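Local coordinates for putative cell adhesion protein (Parabacteroides distasonis, PDB 3LIU) that probably serves as a fimbrillin-type subunit that assembles into pili for cell adhesion, at residues L46-F51 with V58-D63; Y256-Q261 with A302-T307; K312-Y317 with K328-Y333. All coordinates share one frame; numbering follows the deposited sequence.

Contact 1 (L46-F51 with V58-D63)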
# COMPACT_ATOMS: atom_id res chain seq x y z
N LEU A 46 -10.76 -15.19 -4.76
CA LEU A 46 -9.73 -15.78 -3.91
C LEU A 46 -8.87 -16.77 -4.70
O LEU A 46 -9.39 -17.67 -5.39
CB LEU A 46 -10.35 -16.50 -2.71
CG LEU A 46 -11.03 -15.53 -1.75
CD1 LEU A 46 -11.79 -16.34 -0.71
CD2 LEU A 46 -10.03 -14.63 -1.07
N THR A 47 -7.56 -16.57 -4.60
CA THR A 47 -6.59 -17.53 -5.11
C THR A 47 -5.97 -18.23 -3.94
O THR A 47 -5.45 -17.58 -3.04
CB THR A 47 -5.49 -16.84 -5.93
OG1 THR A 47 -6.08 -16.12 -7.01
CG2 THR A 47 -4.50 -17.85 -6.50
N VAL A 48 -6.03 -19.55 -3.95
CA VAL A 48 -5.55 -20.39 -2.85
C VAL A 48 -4.40 -21.26 -3.38
O VAL A 48 -4.50 -21.92 -4.42
CB VAL A 48 -6.69 -21.27 -2.31
CG1 VAL A 48 -6.20 -22.18 -1.18
CG2 VAL A 48 -7.90 -20.39 -1.86
N GLY A 49 -3.29 -21.21 -2.67
CA GLY A 49 -2.15 -22.07 -3.00
C GLY A 49 -2.02 -23.09 -1.90
O GLY A 49 -1.87 -22.70 -0.71
N VAL A 50 -2.07 -24.36 -2.27
CA VAL A 50 -1.88 -25.46 -1.29
C VAL A 50 -0.60 -26.23 -1.65
O VAL A 50 -0.52 -26.80 -2.74
CB VAL A 50 -3.08 -26.45 -1.38
CG1 VAL A 50 -3.01 -27.51 -0.26
CG2 VAL A 50 -4.39 -25.70 -1.30
N PHE A 51 0.38 -26.26 -0.76
CA PHE A 51 1.70 -26.84 -1.07
C PHE A 51 2.03 -27.94 -0.05
O PHE A 51 2.28 -27.70 1.14
CB PHE A 51 2.78 -25.73 -1.11
CG PHE A 51 2.55 -24.70 -2.19
CD1 PHE A 51 3.06 -24.86 -3.46
CD2 PHE A 51 1.81 -23.57 -1.92
CE1 PHE A 51 2.84 -23.89 -4.45
CE2 PHE A 51 1.58 -22.62 -2.88
CZ PHE A 51 2.10 -22.77 -4.15
N VAL A 58 -1.33 -27.63 -5.35
CA VAL A 58 -2.59 -27.33 -6.00
C VAL A 58 -2.88 -25.86 -5.79
O VAL A 58 -2.96 -25.39 -4.64
CB VAL A 58 -3.75 -28.16 -5.44
CG1 VAL A 58 -5.01 -27.91 -6.23
CG2 VAL A 58 -3.42 -29.66 -5.51
N ILE A 59 -3.03 -25.12 -6.89
CA ILE A 59 -3.36 -23.68 -6.84
C ILE A 59 -4.56 -23.41 -7.71
O ILE A 59 -4.63 -23.91 -8.83
CB ILE A 59 -2.22 -22.79 -7.36
CG1 ILE A 59 -0.92 -23.06 -6.58
CG2 ILE A 59 -2.63 -21.28 -7.28
CD1 ILE A 59 0.18 -23.68 -7.36
N TYR A 60 -5.52 -22.63 -7.20
CA TYR A 60 -6.74 -22.34 -7.93
C TYR A 60 -7.30 -21.00 -7.56
O TYR A 60 -7.02 -20.46 -6.48
CB TYR A 60 -7.80 -23.41 -7.67
CG TYR A 60 -8.11 -23.61 -6.21
CD1 TYR A 60 -7.27 -24.38 -5.42
CD2 TYR A 60 -9.24 -23.06 -5.62
CE1 TYR A 60 -7.55 -24.60 -4.06
CE2 TYR A 60 -9.53 -23.27 -4.25
CZ TYR A 60 -8.65 -24.03 -3.49
OH TYR A 60 -8.87 -24.27 -2.17
N THR A 61 -8.15 -20.48 -8.44
CA THR A 61 -8.82 -19.18 -8.22
C THR A 61 -10.31 -19.34 -8.48
O THR A 61 -10.71 -19.92 -9.49
CB THR A 61 -8.27 -18.05 -9.11
OG1 THR A 61 -6.89 -17.81 -8.80
CG2 THR A 61 -9.04 -16.69 -8.86
N LYS A 62 -11.12 -18.84 -7.57
CA LYS A 62 -12.57 -18.88 -7.66
C LYS A 62 -13.13 -17.56 -7.18
O LYS A 62 -12.46 -16.76 -6.49
CB LYS A 62 -13.17 -20.00 -6.80
CG LYS A 62 -12.66 -21.40 -7.21
CD LYS A 62 -13.29 -22.55 -6.47
CE LYS A 62 -12.97 -23.88 -7.22
NZ LYS A 62 -13.03 -25.04 -6.30
N ASP A 63 -14.36 -17.31 -7.58
CA ASP A 63 -15.08 -16.14 -7.09
C ASP A 63 -15.42 -16.42 -5.66
O ASP A 63 -15.76 -17.59 -5.29
CB ASP A 63 -16.34 -15.87 -7.94
CG ASP A 63 -16.00 -15.28 -9.30
OD1 ASP A 63 -14.84 -14.85 -9.51
OD2 ASP A 63 -16.88 -15.24 -10.16
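Strands 45-52 and 57-66 form a beta hairpin in the FimA family region, and the segments 46-51 and 58-63 run antiparallel at 165° with axes 4.7 Å apart at their closest. Leu46 with Lys62, Val48 with Tyr60 and Val50 with Val58 are hydrogen-bonded pairs, each with two N-H...O bonds; the shortest runs from Val50 N to Val58 O at 2.7 Å. Thr47 with Thr61 and Gly49 with Ile59 are the non-hydrogen-bonded pairs between them.

On the face of Val48 and Val50, Tyr60 has CG between its backbone N and carbonyl carbon (chi1 55°), the crowded position, and this lays the ring alongside Val48. Val48 CB sits over one ring face, offset toward the rim, 3.6 Å from Tyr60 CZ: a CH-pi contact. Val48 CG1, anti to the backbone N, reaches Tyr60 OH at 3.5 Å, while Val50 CG2 meets the ring edge.

The other face carries Thr47 and Thr61, which share one rotamer, OG1 anti to the carbonyl carbon. They cross obliquely, and their OG1 atoms hydrogen-bond at 2.6 Å. Beside them Ile59 CG1 lies against Gly49 CA at 3.9 Å. Its chi2 of 113°, away from a staggered value, carries CD1 to 3.8 Å from Phe51 CZ. A CB on Gly49 would collide with Phe51 CE2, so the ring lies too close to Gly49 for a side chain there.

Strand 82-90 bonds the far edge of 46-51, Val74 of strand 71-80 packs on Tyr60, and helix 94-101 covers the threonine face through Gln97 and Leu100. Chemically, the valine-tyrosine face is held by apolar and CH-pi packing, whereas the threonine hydroxyls, either able to donate, form a polar link across a non-hydrogen-bonded pair, with Ile59 and Phe51 packed beside it.

Contact 2 (Y256-Q261 with A302-T307)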
# COMPACT_ATOMS: atom_id res chain seq x y z
N TYR A 256 15.48 15.67 -3.59
CA TYR A 256 14.40 14.96 -2.97
C TYR A 256 13.91 13.68 -3.70
O TYR A 256 13.19 12.88 -3.13
CB TYR A 256 13.23 15.91 -2.80
CG TYR A 256 13.37 17.01 -1.75
CD1 TYR A 256 14.40 17.02 -0.83
CD2 TYR A 256 12.39 18.01 -1.65
CE1 TYR A 256 14.46 17.99 0.17
CE2 TYR A 256 12.46 19.00 -0.66
CZ TYR A 256 13.48 18.97 0.24
OH TYR A 256 13.56 19.93 1.23
N LYS A 257 14.28 13.52 -4.97
CA LYS A 257 13.64 12.54 -5.84
C LYS A 257 14.58 12.26 -6.99
O LYS A 257 14.89 13.19 -7.78
CB LYS A 257 12.30 13.10 -6.34
CG LYS A 257 11.48 12.23 -7.27
CD LYS A 257 11.88 12.29 -8.72
CE LYS A 257 10.80 11.73 -9.63
NZ LYS A 257 11.19 11.85 -11.10
N LYS A 258 15.06 11.01 -7.07
CA LYS A 258 15.98 10.60 -8.11
C LYS A 258 15.31 9.73 -9.14
O LYS A 258 14.35 9.01 -8.84
CB LYS A 258 17.20 9.87 -7.53
CG LYS A 258 18.05 10.71 -6.60
CD LYS A 258 18.56 12.00 -7.29
CE LYS A 258 19.48 12.82 -6.46
NZ LYS A 258 19.94 14.04 -7.23
N GLY A 259 15.83 9.82 -10.37
CA GLY A 259 15.44 8.95 -11.47
C GLY A 259 14.23 9.36 -12.29
O GLY A 259 13.33 10.10 -11.85
N LEU A 260 14.19 8.84 -13.51
CA LEU A 260 12.97 8.90 -14.30
C LEU A 260 12.07 7.80 -13.77
O LEU A 260 12.30 6.63 -13.98
CB LEU A 260 13.26 8.70 -15.79
CG LEU A 260 12.11 8.64 -16.81
CD1 LEU A 260 11.26 9.91 -16.78
CD2 LEU A 260 12.67 8.44 -18.26
N GLN A 261 11.02 8.22 -13.08
CA GLN A 261 10.03 7.35 -12.53
C GLN A 261 8.83 7.35 -13.50
O GLN A 261 8.65 8.25 -14.31
CB GLN A 261 9.61 7.90 -11.15
CG GLN A 261 10.80 8.04 -10.20
CD GLN A 261 10.39 8.36 -8.76
OE1 GLN A 261 9.20 8.41 -8.43
NE2 GLN A 261 11.39 8.52 -7.89
N ALA A 302 17.05 11.60 3.54
CA ALA A 302 15.77 11.72 4.18
C ALA A 302 14.60 11.77 3.17
O ALA A 302 13.48 11.41 3.52
CB ALA A 302 15.77 12.96 5.14
N TYR A 303 14.83 12.21 1.93
CA TYR A 303 13.74 12.28 0.95
C TYR A 303 13.81 11.27 -0.18
O TYR A 303 12.81 10.59 -0.44
CB TYR A 303 13.66 13.66 0.34
CG TYR A 303 13.27 14.77 1.30
CD1 TYR A 303 14.18 15.27 2.23
CD2 TYR A 303 12.04 15.37 1.22
CE1 TYR A 303 13.83 16.31 3.06
CE2 TYR A 303 11.68 16.43 2.06
CZ TYR A 303 12.57 16.89 2.97
OH TYR A 303 12.22 17.93 3.79
N ALA A 304 14.97 11.21 -0.86
CA ALA A 304 15.20 10.33 -2.03
C ALA A 304 15.64 8.92 -1.60
O ALA A 304 16.68 8.81 -0.91
CB ALA A 304 16.29 10.93 -2.92
N ASN A 305 14.92 7.84 -1.96
CA ASN A 305 13.64 7.83 -2.69
C ASN A 305 12.58 7.20 -1.80
O ASN A 305 11.91 6.22 -2.14
CB ASN A 305 13.72 7.07 -4.03
CG ASN A 305 14.10 7.97 -5.24
OD1 ASN A 305 14.30 9.19 -5.08
ND2 ASN A 305 14.21 7.34 -6.46
N HIS A 306 12.43 7.79 -0.62
CA HIS A 306 11.28 7.51 0.20
C HIS A 306 10.08 8.10 -0.46
O HIS A 306 10.19 9.10 -1.17
CB HIS A 306 11.49 8.13 1.56
CG HIS A 306 12.50 7.40 2.38
ND1 HIS A 306 12.30 6.10 2.79
CD2 HIS A 306 13.71 7.77 2.84
CE1 HIS A 306 13.35 5.71 3.49
NE2 HIS A 306 14.22 6.69 3.52
N THR A 307 8.92 7.50 -0.22
CA THR A 307 7.68 8.00 -0.78
C THR A 307 7.35 9.37 -0.20
O THR A 307 7.43 9.55 1.03
CB THR A 307 6.55 7.02 -0.48
OG1 THR A 307 6.89 5.76 -1.07
CG2 THR A 307 5.22 7.47 -1.01
O HOH W 1 11.63 10.64 -3.24
O HOH W 2 10.41 19.81 2.42
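The nearest CA atoms of segments 256-261 and 302-307, both without regular secondary structure, are those of Lys257 and Ala304, 4.7 Å apart, and a cis peptide bond joins Ala304 to Asn305. Tyr256 and Tyr303 stack face to face, pointing the same way: their ring centroids are 3.6 Å apart and the planes 12° from parallel, with Tyr256 CD1 3.3 Å from Tyr303 CG. A water lies 2.9 Å from Tyr303 OH and bonds only weakly to Tyr256 OH.

At the other end, the Asn305 amide engages both backbone polar groups of Lys258. Lys258 N donates to a lone pair of Asn305 OD1 at 2.8 Å, almost straight at 176°; Asn305 ND2 returns a bond to Lys258 O at 2.9 Å, from above the carbonyl plane. Gln261 NE2, which also bonds Ser207 OG, approaches the same Lys258 O in the carbonyl plane at 3.1 Å. Two side-chain amides therefore grip one carbonyl, and the paired bonds fix the rotation of the Asn305 amide.

Around these two loops, the tyrosine pair rests on Ala334 and Pro336 of strand 326-336, while Asn305 touches Tyr238 of strand 238-240 and Ser207 of strand 193-213.

Contact 3 (K312-Y317 with K328-Y333)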
# COMPACT_ATOMS: atom_id res chain seq x y z
N LYS A 312 1.02 21.48 -3.79
CA LYS A 312 1.23 22.73 -4.51
C LYS A 312 0.08 23.68 -4.22
O LYS A 312 -1.08 23.26 -4.24
CB LYS A 312 1.28 22.50 -6.00
CG LYS A 312 1.90 23.69 -6.77
CD LYS A 312 1.79 23.58 -8.25
CE LYS A 312 0.38 23.75 -8.71
NZ LYS A 312 0.30 23.60 -10.15
N GLY A 313 0.40 24.95 -3.98
CA GLY A 313 -0.65 25.97 -3.79
C GLY A 313 -0.09 27.38 -3.77
O GLY A 313 1.10 27.59 -3.99
N ASP A 314 -0.95 28.35 -3.48
CA ASP A 314 -0.57 29.76 -3.54
C ASP A 314 -0.44 30.24 -2.12
O ASP A 314 -1.39 30.11 -1.34
CB ASP A 314 -1.64 30.58 -4.27
CG ASP A 314 -1.82 30.15 -5.72
OD1 ASP A 314 -0.98 29.39 -6.25
OD2 ASP A 314 -2.84 30.53 -6.31
N TYR A 315 0.73 30.78 -1.77
CA TYR A 315 1.01 31.19 -0.39
C TYR A 315 1.13 32.69 -0.38
O TYR A 315 1.87 33.29 -1.17
CB TYR A 315 2.29 30.52 0.12
CG TYR A 315 2.79 31.05 1.45
CD1 TYR A 315 2.24 30.60 2.67
CD2 TYR A 315 3.79 31.99 1.50
CE1 TYR A 315 2.71 31.10 3.89
CE2 TYR A 315 4.26 32.49 2.70
CZ TYR A 315 3.74 32.06 3.88
OH TYR A 315 4.24 32.61 5.04
N THR A 316 0.42 33.29 0.55
CA THR A 316 0.40 34.73 0.70
C THR A 316 0.96 35.11 2.08
O THR A 316 0.57 34.53 3.10
CB THR A 316 -1.06 35.25 0.54
OG1 THR A 316 -1.59 34.78 -0.71
CG2 THR A 316 -1.12 36.75 0.62
N TYR A 317 1.86 36.09 2.11
CA TYR A 317 2.45 36.56 3.35
C TYR A 317 2.55 38.08 3.35
O TYR A 317 2.49 38.72 2.31
CB TYR A 317 3.82 35.95 3.55
CG TYR A 317 4.80 36.32 2.47
CD1 TYR A 317 4.74 35.71 1.21
CD2 TYR A 317 5.81 37.25 2.71
CE1 TYR A 317 5.64 36.02 0.23
CE2 TYR A 317 6.71 37.60 1.73
CZ TYR A 317 6.63 36.98 0.49
OH TYR A 317 7.51 37.33 -0.52
N LYS A 328 2.84 34.23 -3.59
CA LYS A 328 3.68 33.38 -4.43
C LYS A 328 2.80 32.27 -4.92
O LYS A 328 2.28 31.48 -4.13
CB LYS A 328 4.84 32.82 -3.63
CG LYS A 328 5.87 32.00 -4.53
CD LYS A 328 7.16 31.63 -3.76
CE LYS A 328 8.20 30.94 -4.65
NZ LYS A 328 9.46 30.58 -3.91
N GLU A 329 2.61 32.20 -6.22
CA GLU A 329 1.76 31.17 -6.75
C GLU A 329 2.54 29.90 -6.97
O GLU A 329 3.74 29.95 -7.16
CB GLU A 329 1.18 31.59 -8.08
CG GLU A 329 0.30 32.79 -8.00
CD GLU A 329 -0.42 32.97 -9.31
OE1 GLU A 329 -0.93 31.97 -9.84
OE2 GLU A 329 -0.46 34.07 -9.82
N ASN A 330 1.83 28.77 -6.98
CA ASN A 330 2.39 27.50 -7.45
C ASN A 330 3.65 27.10 -6.71
O ASN A 330 4.64 26.72 -7.33
CB ASN A 330 2.59 27.58 -8.98
CG ASN A 330 1.29 27.82 -9.70
OD1 ASN A 330 0.28 27.16 -9.39
ND2 ASN A 330 1.26 28.83 -10.60
N CYS A 331 3.60 27.26 -5.38
CA CYS A 331 4.61 26.84 -4.43
C CYS A 331 4.46 25.37 -4.09
O CYS A 331 3.35 24.94 -3.80
CB CYS A 331 4.37 27.51 -3.07
SG CYS A 331 4.75 29.10 -2.98
N TYR A 332 5.59 24.66 -3.97
CA TYR A 332 5.61 23.27 -3.55
C TYR A 332 6.19 23.05 -2.15
O TYR A 332 7.16 23.72 -1.72
CB TYR A 332 6.42 22.40 -4.51
CG TYR A 332 5.90 22.29 -5.89
CD1 TYR A 332 4.98 21.31 -6.23
CD2 TYR A 332 6.32 23.17 -6.89
CE1 TYR A 332 4.51 21.20 -7.51
CE2 TYR A 332 5.82 23.09 -8.18
CZ TYR A 332 4.91 22.09 -8.49
OH TYR A 332 4.38 21.99 -9.77
N TYR A 333 5.61 22.06 -1.49
CA TYR A 333 6.02 21.60 -0.17
C TYR A 333 5.99 20.06 -0.17
O TYR A 333 4.92 19.43 -0.42
CB TYR A 333 5.06 22.13 0.89
CG TYR A 333 4.89 23.63 0.91
CD1 TYR A 333 3.98 24.24 0.08
CD2 TYR A 333 5.66 24.44 1.76
CE1 TYR A 333 3.79 25.63 0.08
CE2 TYR A 333 5.50 25.82 1.77
CZ TYR A 333 4.53 26.40 0.93
OH TYR A 333 4.34 27.76 0.92
O HOH W 3 2.08 20.97 -10.68
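Strands 308-319 and 326-336 pair as a beta hairpin interrupted by a G1 beta bulge, in which Asn330 and Cys331 both face Gly313; the positive phi of Asn330 (56°) fits the first bulge position. Lys312 loses the most surface. Anti torsions at chi1 and chi2 lay its chain along Tyr332: CG stands over one ring face as a CH-pi contact, 3.8 Å from the ring centroid, and CD comes within 3.4 Å of Tyr332 OH. A bend at chi3 (70°) then turns CE and NZ, bringing Lys312 CE to 3.5 Å from Asn330 OD1. A water accepts from Lys312 NZ and also bonds Tyr332 OH at 2.7 Å. An alanine in place of Tyr332 would take away this ring and its water link, and would probably leave the Lys312 chain less firmly placed.

Beyond the bulge, Tyr315 and Lys328 form a hydrogen-bonded pair, Lys328 N reaching Tyr315 O at 2.8 Å. The two side chains part: Lys328 extends to Gly370 O, and Tyr315 sends its hydroxyl to Ser195. Tyr315 CB touches Tyr333 OH at 3.5 Å, the tyrosines crossing at about a right angle; that hydroxyl binds Gly368 O.

Strand 193-213 borders 308-319 on its other edge and supplies Lys201, which salt-bridges Asp314. The same Asp314 OD1 accepts from Asn330 N at 3.0 Å on its anti lone pair.

From the N terminus, contact 1 closes first, joining strands 45-52 and 57-66 across a connection of six residues. Contact 2 then closes a span of 40 residues containing three short strands, bringing together the loops before strands 262-263 and 308-319. Contact 3 follows on strand 308-319 and its hairpin partner 326-336, with ten residues between its segments. The three are in series; none nests in or crosses another. Contacts 1 and 2 lie on opposite sides of the chain's centre, their own centres about 37 Å apart, while contacts 2 and 3 share a side, nearest atoms about 7 Å apart. Strand 326-336 connects these two, pairing in contact 3 and supporting the tyrosines of contact 2.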